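Long-range contact in amino acid ABC superfamily ATP binding cassette transporter, binding protein (Streptococcus pneumoniae, PDB 4H5F), which probably captures arginine outside the cell and delivers it to an amino acid ABC transporter: residues P24-S29 against G39-M44. Numbering follows the deposited sequence.
Sequences PFEFQS and GADIDM. With ARG (arginine), chain U.
At the guanidinium end of the arginine site in this family 3 solute-binding protein, the Pro24-Phe25-Glu26 turn, entered through a cis peptide bond before Pro24, is docked on the N-terminus of helix 40-51. Two successive carbonyls of the turn accept the first amides of the helix. Ala40 N donates to Pro24 O at 3.0 Å, nearly straight at 165°, and Asp41 N donates to Phe25 O, also 3.0 Å away. Gly39, the N-cap residue, packs its CA close against this turn, with a C-H contact to Phe25 O.

Beyond the backbone bonds, two acids meet beside the ligand. Glu26 is bent at its second torsion (chi2 -92°), which swings the carboxylate over to Asp41, where OE1 comes within 2.6 Å of Asp41 OD2, the two carboxylate planes turned 30° apart. Two carboxylate oxygens this close suggest that one of the acids is protonated. Asp41 is held from elsewhere as well: OD1 bonds to Tyr228 OH and OD2 to the amide of Gly81. The other Glu26 oxygen, OE2, takes a hydrogen bond from NH2 of the bound arginine (2.9 Å), so Asp41 stands as a second-shell residue behind a ligand-binding carboxylate. Phe25 places its ring edge, near the ring plane, by Asp41 OD1, with CD1 3.9 Å from that oxygen. Ile42 CD1 also rests on Glu26 CB at 4.1 Å, while Phe27 CE1 approaches Gly39 CA.

Strands 27-29 and 36-38 form the antiparallel hairpin that links turn to helix, and the whole belongs to the ligand site of a two-lobed family 3 solute-binding protein, where a loop carboxylate, that of Glu26, meets the guanidinium of the bound arginine.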
loop_
_atom_site.group_PDB
_atom_site.type_symbol
_atom_site.label_atom_id
_atom_site.label_comp_id
_atom_site.label_asym_id
_atom_site.label_seq_id
_atom_site.Cartn_x
_atom_site.Cartn_y
_atom_site.Cartn_z
ATOM N N PRO A 24 0.639 -6.982 -4.040
ATOM C CA PRO A 24 1.001 -8.006 -3.046
ATOM C C PRO A 24 1.160 -7.519 -1.608
ATOM O O PRO A 24 1.480 -8.321 -0.734
ATOM C CB PRO A 24 2.360 -8.467 -3.555
ATOM C CG PRO A 24 2.957 -7.220 -4.053
ATOM C CD PRO A 24 1.836 -6.488 -4.736
ATOM N N PHE A 25 0.954 -6.234 -1.359
ATOM C CA PHE A 25 1.027 -5.710 0.002
ATOM C C PHE A 25 -0.080 -6.278 0.908
ATOM O O PHE A 25 0.208 -6.880 1.951
ATOM C CB PHE A 25 0.991 -4.169 0.001
ATOM C CG PHE A 25 2.188 -3.543 -0.633
ATOM C CD1 PHE A 25 3.362 -3.388 0.078
ATOM C CD2 PHE A 25 2.140 -3.115 -1.949
ATOM C CE1 PHE A 25 4.465 -2.817 -0.518
ATOM C CE2 PHE A 25 3.226 -2.539 -2.547
ATOM C CZ PHE A 25 4.400 -2.394 -1.836
ATOM N N GLU A 26 -1.340 -6.069 0.532
ATOM C CA GLU A 26 -2.464 -6.625 1.287
ATOM C C GLU A 26 -3.667 -6.815 0.407
ATOM O O GLU A 26 -3.985 -5.956 -0.408
ATOM C CB GLU A 26 -2.851 -5.762 2.491
ATOM C CG GLU A 26 -3.077 -4.296 2.183
ATOM C CD GLU A 26 -1.818 -3.502 2.367
ATOM O OE1 GLU A 26 -0.990 -3.904 3.200
ATOM O OE2 GLU A 26 -1.635 -2.481 1.685
ATOM N N PHE A 27 -4.341 -7.946 0.584
ATOM C CA PHE A 27 -5.441 -8.328 -0.290
ATOM C C PHE A 27 -6.194 -9.493 0.313
ATOM O O PHE A 27 -5.785 -10.038 1.328
ATOM C CB PHE A 27 -4.955 -8.624 -1.734
ATOM C CG PHE A 27 -4.005 -9.809 -1.868
ATOM C CD1 PHE A 27 -2.656 -9.691 -1.564
ATOM C CD2 PHE A 27 -4.459 -11.026 -2.354
ATOM C CE1 PHE A 27 -1.790 -10.757 -1.712
ATOM C CE2 PHE A 27 -3.590 -12.099 -2.491
ATOM C CZ PHE A 27 -2.262 -11.962 -2.180
ATOM N N GLN A 28 -7.308 -9.862 -0.301
ATOM C CA GLN A 28 -8.123 -10.946 0.216
ATOM C C GLN A 28 -7.941 -12.247 -0.559
ATOM O O GLN A 28 -7.838 -12.237 -1.784
ATOM C CB GLN A 28 -9.578 -10.522 0.224
ATOM C CG GLN A 28 -9.805 -9.389 1.167
ATOM C CD GLN A 28 -11.127 -8.754 0.955
ATOM O OE1 GLN A 28 -11.213 -7.637 0.449
ATOM N NE2 GLN A 28 -12.183 -9.460 1.332
ATOM N N SER A 29 -7.893 -13.362 0.170
ATOM C CA SER A 29 -7.649 -14.668 -0.440
ATOM C C SER A 29 -8.444 -15.799 0.224
ATOM O O SER A 29 -8.861 -15.696 1.373
ATOM C CB SER A 29 -6.148 -14.998 -0.419
ATOM O OG SER A 29 -5.777 -15.874 -1.473
ATOM N N GLY A 39 -0.939 -11.085 2.472
ATOM C CA GLY A 39 -0.000 -10.231 1.763
ATOM C C GLY A 39 1.255 -9.968 2.567
ATOM O O GLY A 39 1.307 -10.304 3.744
ATOM N N ALA A 40 2.264 -9.369 1.941
ATOM C CA ALA A 40 3.536 -9.097 2.606
ATOM C C ALA A 40 3.415 -8.182 3.833
ATOM O O ALA A 40 4.122 -8.389 4.831
ATOM C CB ALA A 40 4.551 -8.513 1.609
ATOM N N ASP A 41 2.556 -7.162 3.763
ATOM C CA ASP A 41 2.343 -6.291 4.916
ATOM C C ASP A 41 1.731 -7.077 6.072
ATOM O O ASP A 41 2.026 -6.799 7.231
ATOM C CB ASP A 41 1.414 -5.134 4.570
ATOM C CG ASP A 41 2.139 -3.938 3.975
ATOM O OD1 ASP A 41 3.388 -3.913 3.949
ATOM O OD2 ASP A 41 1.436 -2.988 3.560
ATOM N N ILE A 42 0.882 -8.058 5.756
ATOM C CA ILE A 42 0.202 -8.847 6.780
ATOM C C ILE A 42 1.202 -9.791 7.462
ATOM O O ILE A 42 1.196 -9.930 8.690
ATOM C CB ILE A 42 -1.022 -9.637 6.223
ATOM C CG1 ILE A 42 -1.937 -8.723 5.402
ATOM C CG2 ILE A 42 -1.835 -10.235 7.357
ATOM C CD1 ILE A 42 -2.503 -7.569 6.198
ATOM N N ASP A 43 2.071 -10.420 6.674
ATOM C CA ASP A 43 3.129 -11.263 7.239
ATOM C C ASP A 43 4.054 -10.465 8.140
ATOM O O ASP A 43 4.432 -10.911 9.216
ATOM C CB ASP A 43 3.935 -11.910 6.138
ATOM C CG ASP A 43 3.162 -12.962 5.413
ATOM O OD1 ASP A 43 2.132 -13.387 5.958
ATOM O OD2 ASP A 43 3.567 -13.356 4.309
ATOM N N MET A 44 4.421 -9.276 7.694
ATOM C CA MET A 44 5.218 -8.398 8.527
ATOM C C MET A 44 4.480 -7.998 9.815
ATOM O O MET A 44 5.075 -7.950 10.883
ATOM C CB MET A 44 5.644 -7.149 7.753
ATOM C CG MET A 44 6.484 -6.189 8.595
ATOM S SD MET A 44 6.895 -4.698 7.694
ATOM C CE MET A 44 5.263 -4.032 7.422
HETATM N N ARG U . 1.806 4.259 -1.264
HETATM C CA ARG U . 0.645 5.100 -1.482
HETATM C C ARG U . 0.414 6.041 -0.318
HETATM O O ARG U . -0.343 6.996 -0.434
HETATM C CB ARG U . -0.608 4.254 -1.744
HETATM C CG ARG U . -0.840 3.132 -0.744
HETATM C CD ARG U . -2.249 2.537 -0.909
HETATM N NE ARG U . -2.435 1.346 -0.084
HETATM C CZ ARG U . -3.497 0.550 -0.142
HETATM N NH1 ARG U . -4.481 0.811 -0.988
HETATM N NH2 ARG U . -3.571 -0.519 0.648
HETATM O OXT ARG U . 0.971 5.890 0.764
#